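Local coordinates for protein N-acetylglucosamine 2-epimerase (Xylella fastidiosa, PDB 3GT5) that probably isomerises sugars or N-acylated sugars, as an enzyme of the N-acylglucosamine 2-epimerase family, at residues Y96-C101 against H238-W243; L143-F148 against L195-V200; Y156-D161 against T167-Q172. All coordinates share one frame; numbering follows the deposited sequence.

Contact 1 (Y96-C101 against H238-W243); sequences YAWTLC and HLFRPW
Trp98 and Phe240 approach from opposite directions and meet as an edge-to-face aromatic pair. The six-membered ring of the indole turns its edge to the phenylalanine face, with centroids 5.5 Å apart and ring planes at 60°, well short of a perpendicular T. One corner of the indole does the touching: Trp98 CZ2 lies 3.8 Å from Phe240 CE2 and 4.1 Å from Phe240 CZ. Since the nearest CA atoms, those of the same two residues, are 12.8 Å apart, the rings alone span the gap. Trp98 reaches across with CG anti to its backbone N (chi1 -173°). It stands where the chain enters strand 99-101, at a classic beta bulge in which Trp98 and Thr99 both face Asp107 of the neighbouring strand 104-111. The contact thus ties this antiparallel hairpin to the long loop preceding helix 247-263, both being connections between helices, consistent with the (alpha/alpha)6 barrel of this family. On the far face of the Phe240 ring, Leu239 CG sits 4.1 Å above the plane, toward the rim. The turn presenting Phe240 is braced by His238, whose ND1 accepts a bond from Arg241 N at 3.0 Å and a weak one from Phe240 N.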
loop_
_atom_site.group_PDB
_atom_site.type_symbol
_atom_site.label_atom_id
_atom_site.label_comp_id
_atom_site.label_asym_id
_atom_site.label_seq_id
_atom_site.Cartn_x
_atom_site.Cartn_y
_atom_site.Cartn_z
ATOM N N TYR A 96 4.539 18.455 1.090
ATOM C CA TYR A 96 3.674 18.131 -0.037
ATOM C C TYR A 96 2.255 18.300 0.381
ATOM O O TYR A 96 1.878 17.770 1.417
ATOM C CB TYR A 96 3.890 16.673 -0.496
ATOM C CG TYR A 96 5.212 16.440 -1.153
ATOM C CD1 TYR A 96 5.322 16.439 -2.549
ATOM C CD2 TYR A 96 6.368 16.198 -0.393
ATOM C CE1 TYR A 96 6.530 16.235 -3.158
ATOM C CE2 TYR A 96 7.565 15.997 -0.974
ATOM C CZ TYR A 96 7.678 16.011 -2.365
ATOM O OH TYR A 96 8.900 15.817 -2.957
ATOM N N ALA A 97 1.455 18.967 -0.438
ATOM C CA ALA A 97 0.032 19.122 -0.154
ATOM C C ALA A 97 -0.622 17.750 -0.088
ATOM O O ALA A 97 -0.458 16.947 -1.005
ATOM C CB ALA A 97 -0.646 19.994 -1.215
ATOM N N TRP A 98 -1.381 17.510 0.984
ATOM C CA TRP A 98 -2.162 16.281 1.159
ATOM C C TRP A 98 -3.344 16.210 0.185
ATOM O O TRP A 98 -3.579 15.189 -0.464
ATOM C CB TRP A 98 -2.612 16.208 2.635
ATOM C CG TRP A 98 -3.289 14.954 3.082
ATOM C CD1 TRP A 98 -4.528 14.861 3.645
ATOM C CD2 TRP A 98 -2.756 13.609 3.093
ATOM N NE1 TRP A 98 -4.820 13.583 3.963
ATOM C CE2 TRP A 98 -3.748 12.782 3.656
ATOM C CE3 TRP A 98 -1.530 13.025 2.705
ATOM C CZ2 TRP A 98 -3.570 11.407 3.819
ATOM C CZ3 TRP A 98 -1.364 11.642 2.880
ATOM C CH2 TRP A 98 -2.372 10.853 3.434
ATOM N N THR A 99 -4.126 17.295 0.118
ATOM C CA THR A 99 -5.218 17.398 -0.846
ATOM C C THR A 99 -5.221 18.785 -1.532
ATOM O O THR A 99 -4.763 19.807 -0.977
ATOM C CB THR A 99 -6.569 17.160 -0.169
ATOM O OG1 THR A 99 -6.706 18.110 0.876
ATOM C CG2 THR A 99 -6.707 15.750 0.452
ATOM N N LEU A 100 -5.703 18.791 -2.772
ATOM C CA LEU A 100 -5.785 19.982 -3.599
ATOM C C LEU A 100 -7.192 20.057 -4.127
ATOM O O LEU A 100 -7.874 19.045 -4.285
ATOM C CB LEU A 100 -4.818 19.922 -4.776
ATOM C CG LEU A 100 -3.323 19.704 -4.531
ATOM C CD1 LEU A 100 -2.634 19.062 -5.736
ATOM C CD2 LEU A 100 -2.670 21.021 -4.188
ATOM N N CYS A 101 -7.638 21.279 -4.378
ATOM C CA CYS A 101 -8.882 21.476 -5.079
ATOM C C CYS A 101 -8.636 22.559 -6.128
ATOM O O CYS A 101 -8.256 23.691 -5.801
ATOM C CB CYS A 101 -10.004 21.857 -4.134
ATOM S SG CYS A 101 -11.517 22.048 -5.101
ATOM N N HIS A 238 -12.490 5.251 9.713
ATOM C CA HIS A 238 -11.578 6.239 9.166
ATOM C C HIS A 238 -10.711 5.528 8.125
ATOM O O HIS A 238 -10.300 4.399 8.345
ATOM C CB HIS A 238 -10.736 6.828 10.311
ATOM C CG HIS A 238 -9.871 7.968 9.895
ATOM N ND1 HIS A 238 -8.635 7.787 9.315
ATOM C CD2 HIS A 238 -10.061 9.306 9.983
ATOM C CE1 HIS A 238 -8.095 8.970 9.066
ATOM N NE2 HIS A 238 -8.946 9.908 9.452
ATOM N N LEU A 239 -10.425 6.175 6.986
ATOM C CA LEU A 239 -9.790 5.524 5.814
ATOM C C LEU A 239 -8.348 5.097 6.058
ATOM O O LEU A 239 -7.944 4.012 5.632
ATOM C CB LEU A 239 -9.859 6.466 4.579
ATOM C CG LEU A 239 -9.330 5.962 3.216
ATOM C CD1 LEU A 239 -9.934 4.626 2.816
ATOM C CD2 LEU A 239 -9.575 7.023 2.088
ATOM N N PHE A 240 -7.575 5.919 6.764
ATOM C CA PHE A 240 -6.170 5.613 7.019
ATOM C C PHE A 240 -5.875 5.123 8.418
ATOM O O PHE A 240 -4.829 4.492 8.636
ATOM C CB PHE A 240 -5.302 6.845 6.712
ATOM C CG PHE A 240 -5.402 7.298 5.276
ATOM C CD1 PHE A 240 -4.754 6.604 4.267
ATOM C CD2 PHE A 240 -6.198 8.369 4.928
ATOM C CE1 PHE A 240 -4.870 7.010 2.913
ATOM C CE2 PHE A 240 -6.305 8.772 3.565
ATOM C CZ PHE A 240 -5.630 8.089 2.585
ATOM N N ARG A 241 -6.781 5.404 9.357
ATOM C CA ARG A 241 -6.583 5.110 10.781
ATOM C C ARG A 241 -7.853 4.456 11.356
ATOM O O ARG A 241 -8.467 4.978 12.287
ATOM C CB ARG A 241 -6.267 6.393 11.570
ATOM C CG ARG A 241 -4.905 7.012 11.218
ATOM C CD ARG A 241 -4.626 8.206 12.104
ATOM N NE ARG A 241 -3.503 8.989 11.586
ATOM C CZ ARG A 241 -3.070 10.134 12.110
ATOM N NH1 ARG A 241 -3.624 10.672 13.207
ATOM N NH2 ARG A 241 -2.028 10.739 11.539
ATOM N N PRO A 242 -8.209 3.268 10.817
ATOM C CA PRO A 242 -9.397 2.563 11.285
ATOM C C PRO A 242 -9.171 1.988 12.679
ATOM O O PRO A 242 -8.032 1.860 13.115
ATOM C CB PRO A 242 -9.548 1.430 10.253
ATOM C CG PRO A 242 -8.198 1.154 9.780
ATOM C CD PRO A 242 -7.475 2.501 9.801
ATOM N N TRP A 243 -10.231 1.624 13.375
ATOM C CA TRP A 243 -10.056 0.976 14.677
ATOM C C TRP A 243 -10.013 -0.549 14.538
ATOM O O TRP A 243 -10.802 -1.129 13.781
ATOM C CB TRP A 243 -11.187 1.352 15.653
ATOM C CG TRP A 243 -10.902 0.799 17.053
ATOM C CD1 TRP A 243 -10.180 1.422 18.041
ATOM C CD2 TRP A 243 -11.329 -0.455 17.613
ATOM N NE1 TRP A 243 -10.087 0.618 19.150
ATOM C CE2 TRP A 243 -10.795 -0.531 18.925
ATOM C CE3 TRP A 243 -12.087 -1.543 17.126
ATOM C CZ2 TRP A 243 -11.026 -1.624 19.764
ATOM C CZ3 TRP A 243 -12.311 -2.638 17.965
ATOM C CH2 TRP A 243 -11.768 -2.687 19.252
#

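Contact 2 (L143-F148 against L195-V200); sequences LLERHF and LERALV
Glu145 and Arg197 form a salt bridge across the gap between helix 133-147 and helix 192-211. Its strong arm runs from Arg197 NH1 to Glu145 OE2 at 2.7 Å, nearly straight with an N-H...O angle of 163°. The donor meets the syn side of the carboxylate oxygen, somewhat out of the carboxylate plane, while that oxygen lies close to the guanidinium plane. Arg197 NH2 reaches Glu145 OE1 only weakly, at 3.5 Å. The two flat groups are twisted by 36°, which fits so lopsided a fork. Neither side chain is straight: the glutamate bends at chi2, and the arginine folds at chi2 and again at chi3 (55°), which turns the guanidinium edge to the acid. Their CA atoms remain 11.3 Å apart.

Further polar and cation-pi interactions fix the arginine. Its NH1 is also bonded to Tyr156 OH, and Trp149 makes a cation-pi contact with the guanidinium group, so the cation is steered by more than its carboxylate partner.

Apolar side chains pack against helix 172-189 and its neighbours: Leu144, which starts toward the 195-200 segment without touching it, rests on Leu115, Met178 and Tyr156, whereas Leu195 packs on Leu183 and Tyr186, and Ala198 on Met182. Helix 172-189 therefore receives side chains from both helices that the salt bridge joins. Such a surface ion pair between two helices that share an intervening neighbour is consistent with adjacent outer helices of the (alpha/alpha)6 barrel of this family.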
loop_
_atom_site.group_PDB
_atom_site.type_symbol
_atom_site.label_atom_id
_atom_site.label_comp_id
_atom_site.label_asym_id
_atom_site.label_seq_id
_atom_site.Cartn_x
_atom_site.Cartn_y
_atom_site.Cartn_z
ATOM N N LEU A 143 14.639 15.270 4.142
ATOM C CA LEU A 143 13.447 15.858 4.742
ATOM C C LEU A 143 12.893 14.979 5.877
ATOM O O LEU A 143 12.578 15.502 6.973
ATOM C CB LEU A 143 12.364 16.056 3.674
ATOM C CG LEU A 143 11.143 16.820 4.203
ATOM C CD1 LEU A 143 11.372 18.332 4.226
ATOM C CD2 LEU A 143 9.900 16.405 3.371
ATOM N N LEU A 144 12.801 13.667 5.625
ATOM C CA LEU A 144 12.408 12.678 6.629
ATOM C C LEU A 144 13.369 12.676 7.819
ATOM O O LEU A 144 12.941 12.626 8.976
ATOM C CB LEU A 144 12.294 11.282 5.977
ATOM C CG LEU A 144 11.074 11.145 5.064
ATOM C CD1 LEU A 144 11.283 9.901 4.183
ATOM C CD2 LEU A 144 9.818 11.032 5.912
ATOM N N GLU A 145 14.682 12.725 7.566
ATOM C CA GLU A 145 15.643 12.717 8.694
ATOM C C GLU A 145 15.537 13.988 9.523
ATOM O O GLU A 145 15.701 13.972 10.733
ATOM C CB GLU A 145 17.090 12.617 8.176
ATOM C CG GLU A 145 17.516 11.211 7.659
ATOM C CD GLU A 145 17.340 10.037 8.630
ATOM O OE1 GLU A 145 18.265 9.670 9.394
ATOM O OE2 GLU A 145 16.279 9.411 8.562
ATOM N N ARG A 146 15.321 15.106 8.850
ATOM C CA ARG A 146 15.262 16.422 9.499
ATOM C C ARG A 146 14.053 16.528 10.409
ATOM O O ARG A 146 14.176 17.065 11.498
ATOM C CB ARG A 146 15.214 17.516 8.425
ATOM C CG ARG A 146 15.266 18.999 8.846
ATOM C CD ARG A 146 15.514 19.878 7.567
ATOM N NE ARG A 146 16.776 19.458 6.916
ATOM C CZ ARG A 146 16.950 18.878 5.706
ATOM N NH1 ARG A 146 15.947 18.652 4.815
ATOM N NH2 ARG A 146 18.202 18.532 5.377
ATOM N N HIS A 147 12.893 16.030 9.974
ATOM C CA HIS A 147 11.651 16.279 10.710
ATOM C C HIS A 147 10.961 15.065 11.318
ATOM O O HIS A 147 10.370 15.168 12.407
ATOM C CB HIS A 147 10.635 16.978 9.816
ATOM C CG HIS A 147 11.099 18.288 9.272
ATOM N ND1 HIS A 147 11.346 19.390 10.073
ATOM C CD2 HIS A 147 11.292 18.695 7.993
ATOM C CE1 HIS A 147 11.680 20.416 9.302
ATOM N NE2 HIS A 147 11.662 20.020 8.039
ATOM N N PHE A 148 10.948 13.942 10.603
ATOM C CA PHE A 148 10.107 12.828 10.983
ATOM C C PHE A 148 10.791 11.705 11.769
ATOM O O PHE A 148 10.187 11.027 12.562
ATOM C CB PHE A 148 9.469 12.218 9.723
ATOM C CG PHE A 148 8.437 13.074 9.105
ATOM C CD1 PHE A 148 7.083 12.884 9.398
ATOM C CD2 PHE A 148 8.792 14.071 8.217
ATOM C CE1 PHE A 148 6.128 13.661 8.842
ATOM C CE2 PHE A 148 7.799 14.891 7.643
ATOM C CZ PHE A 148 6.475 14.677 7.956
ATOM N N LEU A 195 17.865 -0.022 2.378
ATOM C CA LEU A 195 17.563 -1.390 2.788
ATOM C C LEU A 195 17.660 -1.559 4.313
ATOM O O LEU A 195 16.815 -2.220 4.953
ATOM C CB LEU A 195 18.518 -2.360 2.099
ATOM C CG LEU A 195 18.358 -3.821 2.428
ATOM C CD1 LEU A 195 16.886 -4.323 2.120
ATOM C CD2 LEU A 195 19.494 -4.690 1.691
ATOM N N GLU A 196 18.683 -0.911 4.891
ATOM C CA GLU A 196 18.902 -1.018 6.317
ATOM C C GLU A 196 17.807 -0.280 7.115
ATOM O O GLU A 196 17.366 -0.763 8.172
ATOM C CB GLU A 196 20.290 -0.538 6.690
ATOM C CG GLU A 196 21.380 -1.459 6.059
ATOM C CD GLU A 196 21.634 -2.820 6.698
ATOM O OE1 GLU A 196 21.054 -3.178 7.756
ATOM O OE2 GLU A 196 22.467 -3.574 6.104
ATOM N N ARG A 197 17.347 0.826 6.594
ATOM C CA ARG A 197 16.241 1.551 7.255
ATOM C C ARG A 197 14.981 0.722 7.164
ATOM O O ARG A 197 14.181 0.666 8.118
ATOM C CB ARG A 197 16.075 2.919 6.655
ATOM C CG ARG A 197 14.971 3.759 7.243
ATOM C CD ARG A 197 15.115 3.983 8.727
ATOM N NE ARG A 197 16.394 4.562 9.116
ATOM C CZ ARG A 197 16.679 5.858 9.180
ATOM N NH1 ARG A 197 15.810 6.802 8.822
ATOM N NH2 ARG A 197 17.894 6.221 9.604
ATOM N N ALA A 198 14.760 0.097 6.014
ATOM C CA ALA A 198 13.597 -0.825 5.913
ATOM C C ALA A 198 13.622 -1.909 6.947
ATOM O O ALA A 198 12.594 -2.254 7.569
ATOM C CB ALA A 198 13.493 -1.441 4.478
ATOM N N LEU A 199 14.801 -2.491 7.177
ATOM C CA LEU A 199 14.939 -3.556 8.148
ATOM C C LEU A 199 14.687 -3.086 9.562
ATOM O O LEU A 199 14.071 -3.843 10.334
ATOM C CB LEU A 199 16.329 -4.232 8.063
ATOM C CG LEU A 199 16.500 -5.439 9.008
ATOM C CD1 LEU A 199 15.571 -6.601 8.655
ATOM C CD2 LEU A 199 18.025 -5.879 9.067
ATOM N N VAL A 200 15.231 -1.917 9.920
ATOM C CA VAL A 200 15.005 -1.309 11.260
ATOM C C VAL A 200 13.478 -1.134 11.511
ATOM O O VAL A 200 12.962 -1.557 12.559
ATOM C CB VAL A 200 15.711 0.044 11.451
ATOM C CG1 VAL A 200 15.262 0.730 12.798
ATOM C CG2 VAL A 200 17.252 -0.100 11.416
#

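Contact 3 (Y156-D161 against T167-Q172); sequences YKDEAD and TRYRGQ
Lys157 lies over one face of the Arg170 guanidinium, its CG 3.7 Å above the plane and over the centre. The two chains run side by side, although the lysine was modelled in two conformers. At the guanidinium edge, Arg170 NH1 donates to Thr167 O at 2.9 Å and to Tyr169 O at 2.8 Å; both acceptors lie near the guanidinium plane, which fixes the group's rotation. The Tyr169 ring receives Asp158 at its edge, where CG comes within 3.6 Å of Tyr169 CE2, the carboxylate standing almost perpendicular to the ring (87°). Arg241 makes a cation-pi contact with the same ring and a salt bridge with Asp158 OD1, and Tyr169 OH bonds to His220.

Here strand 155-160 of the five-stranded antiparallel sheet turns back through a short loop toward strand 170-171, which pairs with strand 220-221. The direct backbone bond between the segments, Thr167 N to Glu159 O at 3.0 Å, lies near that loop. Waters make further links. Toward Gly171, one joins Tyr156 O, Asp158 OD2 and Gly171 N, the last at 2.9 Å from it; beside the direct bond a second accepts from Glu159 N and also meets Tyr169 O and Thr167 OG1. A third joins Glu159 OE1, also salt-bridged to Arg241, to Thr167 OG1; with chi1 at 75° this hydroxyl lies between its own N and carbonyl carbon, where both waters reach it.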
loop_
_atom_site.group_PDB
_atom_site.type_symbol
_atom_site.label_atom_id
_atom_site.label_comp_id
_atom_site.label_asym_id
_atom_site.label_seq_id
_atom_site.Cartn_x
_atom_site.Cartn_y
_atom_site.Cartn_z
ATOM N N TYR A 156 9.378 6.545 12.452
ATOM C CA TYR A 156 8.991 7.867 12.040
ATOM C C TYR A 156 7.743 8.307 12.799
ATOM O O TYR A 156 6.809 7.501 13.033
ATOM C CB TYR A 156 8.705 7.922 10.520
ATOM C CG TYR A 156 9.944 7.689 9.676
ATOM C CD1 TYR A 156 10.832 8.727 9.381
ATOM C CD2 TYR A 156 10.247 6.427 9.195
ATOM C CE1 TYR A 156 11.986 8.483 8.641
ATOM C CE2 TYR A 156 11.376 6.201 8.440
ATOM C CZ TYR A 156 12.219 7.216 8.159
ATOM O OH TYR A 156 13.324 6.927 7.402
ATOM N N LYS A 157 7.735 9.589 13.136
ATOM C CA LYS A 157 6.537 10.281 13.624
ATOM C C LYS A 157 5.534 10.430 12.501
ATOM O O LYS A 157 5.894 10.353 11.326
ATOM C CB LYS A 157 6.931 11.650 14.179
ATOM C CG LYS A 157 7.975 11.524 15.290
ATOM C CD LYS A 157 8.242 12.838 16.015
ATOM C CE LYS A 157 8.773 13.898 15.084
ATOM N NZ LYS A 157 9.571 14.901 15.842
ATOM N N ASP A 158 4.277 10.680 12.836
ATOM C CA ASP A 158 3.235 10.596 11.797
ATOM C C ASP A 158 2.830 11.878 11.090
ATOM O O ASP A 158 2.632 11.892 9.883
ATOM C CB ASP A 158 1.997 9.973 12.388
ATOM C CG ASP A 158 1.393 8.948 11.474
ATOM O OD1 ASP A 158 0.370 9.291 10.827
ATOM O OD2 ASP A 158 1.937 7.807 11.419
ATOM N N GLU A 159 2.597 12.954 11.838
ATOM C CA GLU A 159 1.815 14.045 11.292
ATOM C C GLU A 159 2.268 15.388 11.888
ATOM O O GLU A 159 2.339 15.498 13.089
ATOM C CB GLU A 159 0.327 13.849 11.597
ATOM C CG GLU A 159 -0.574 14.966 11.027
ATOM C CD GLU A 159 -1.972 14.972 11.603
ATOM O OE1 GLU A 159 -2.504 13.870 11.893
ATOM O OE2 GLU A 159 -2.550 16.092 11.719
ATOM N N ALA A 160 2.545 16.366 11.028
ATOM C CA ALA A 160 2.966 17.702 11.428
ATOM C C ALA A 160 2.203 18.738 10.597
ATOM O O ALA A 160 1.764 18.482 9.453
ATOM C CB ALA A 160 4.498 17.849 11.299
ATOM N N ASP A 161 2.006 19.906 11.187
ATOM C CA ASP A 161 1.465 21.002 10.463
ATOM C C ASP A 161 2.459 21.576 9.462
ATOM O O ASP A 161 3.574 21.109 9.343
ATOM C CB ASP A 161 0.899 22.070 11.436
ATOM C CG ASP A 161 1.975 22.903 12.173
ATOM O OD1 ASP A 161 3.191 22.871 11.880
ATOM O OD2 ASP A 161 1.547 23.653 13.099
ATOM N N THR A 167 2.003 16.325 15.972
ATOM C CA THR A 167 1.085 15.775 16.987
ATOM C C THR A 167 1.747 14.648 17.794
ATOM O O THR A 167 2.820 14.144 17.454
ATOM C CB THR A 167 -0.222 15.252 16.347
ATOM O OG1 THR A 167 0.047 14.009 15.681
ATOM C CG2 THR A 167 -0.795 16.282 15.339
ATOM N N ARG A 168 1.070 14.194 18.843
ATOM C CA ARG A 168 1.572 13.084 19.644
ATOM C C ARG A 168 1.214 11.704 19.091
ATOM O O ARG A 168 1.620 10.713 19.664
ATOM C CB ARG A 168 1.092 13.183 21.097
ATOM C CG ARG A 168 1.908 14.238 21.859
ATOM C CD ARG A 168 1.486 14.368 23.327
ATOM N NE ARG A 168 0.140 14.925 23.365
ATOM C CZ ARG A 168 -0.973 14.263 23.663
ATOM N NH1 ARG A 168 -2.126 14.903 23.642
ATOM N NH2 ARG A 168 -0.949 12.993 23.998
ATOM N N TYR A 169 0.426 11.656 18.022
ATOM C CA TYR A 169 -0.029 10.377 17.488
ATOM C C TYR A 169 1.208 9.619 16.921
ATOM O O TYR A 169 2.050 10.225 16.232
ATOM C CB TYR A 169 -1.040 10.599 16.387
ATOM C CG TYR A 169 -1.401 9.328 15.669
ATOM C CD1 TYR A 169 -2.297 8.441 16.224
ATOM C CD2 TYR A 169 -0.854 9.013 14.439
ATOM C CE1 TYR A 169 -2.617 7.273 15.610
ATOM C CE2 TYR A 169 -1.162 7.829 13.813
ATOM C CZ TYR A 169 -2.043 6.953 14.382
ATOM O OH TYR A 169 -2.373 5.747 13.774
ATOM N N ARG A 170 1.306 8.329 17.176
ATOM C CA ARG A 170 2.278 7.495 16.510
ATOM C C ARG A 170 1.503 6.314 15.869
ATOM O O ARG A 170 0.630 5.686 16.522
ATOM C CB ARG A 170 3.304 6.995 17.506
ATOM C CG ARG A 170 4.105 8.121 18.192
ATOM C CD ARG A 170 5.004 8.833 17.245
ATOM N NE ARG A 170 5.695 9.928 17.952
ATOM C CZ ARG A 170 5.290 11.178 18.033
ATOM N NH1 ARG A 170 4.201 11.621 17.390
ATOM N NH2 ARG A 170 6.040 12.032 18.736
ATOM N N GLY A 171 1.885 5.967 14.637
ATOM C CA GLY A 171 1.102 5.066 13.810
ATOM C C GLY A 171 1.963 4.047 13.119
ATOM O O GLY A 171 3.053 4.393 12.628
ATOM N N GLN A 172 1.490 2.793 13.070
ATOM C CA GLN A 172 2.257 1.743 12.390
ATOM C C GLN A 172 2.154 1.932 10.862
ATOM O O GLN A 172 3.107 1.554 10.133
ATOM C CB GLN A 172 1.851 0.314 12.839
ATOM C CG GLN A 172 0.591 -0.250 12.164
ATOM C CD GLN A 172 0.900 -0.827 10.787
ATOM O OE1 GLN A 172 1.966 -1.420 10.625
ATOM N NE2 GLN A 172 -0.019 -0.694 9.832
HETATM O O HOH W 1 3.987 7.498 13.323
HETATM O O HOH W 2 2.478 12.513 14.659
HETATM O O HOH W 3 -2.238 13.037 14.414
#

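Contacts 1 and 3 are partly buried and both reach the five-stranded antiparallel sheet, through strands 99-101 and 155-160, whereas contact 2 is a surface contact between helices. Contact 1 is purely aromatic across the gap, contact 2 ionic, and contact 3, much the most extensive, mixes side-chain packing with water bridges. Along the chain, contact 3 is nested inside contact 2, and contact 2 inside contact 1. Contact 3 touches both others: Arg241 of 238-243 places NH2 between Asp158 OD1 and Glu159 OE1 and makes a cation-pi contact with Tyr169, while Phe148 O probably accepts a hydrogen bond from Lys157 N. Contacts 1 and 2 do not touch, their centres being about 21 Å apart.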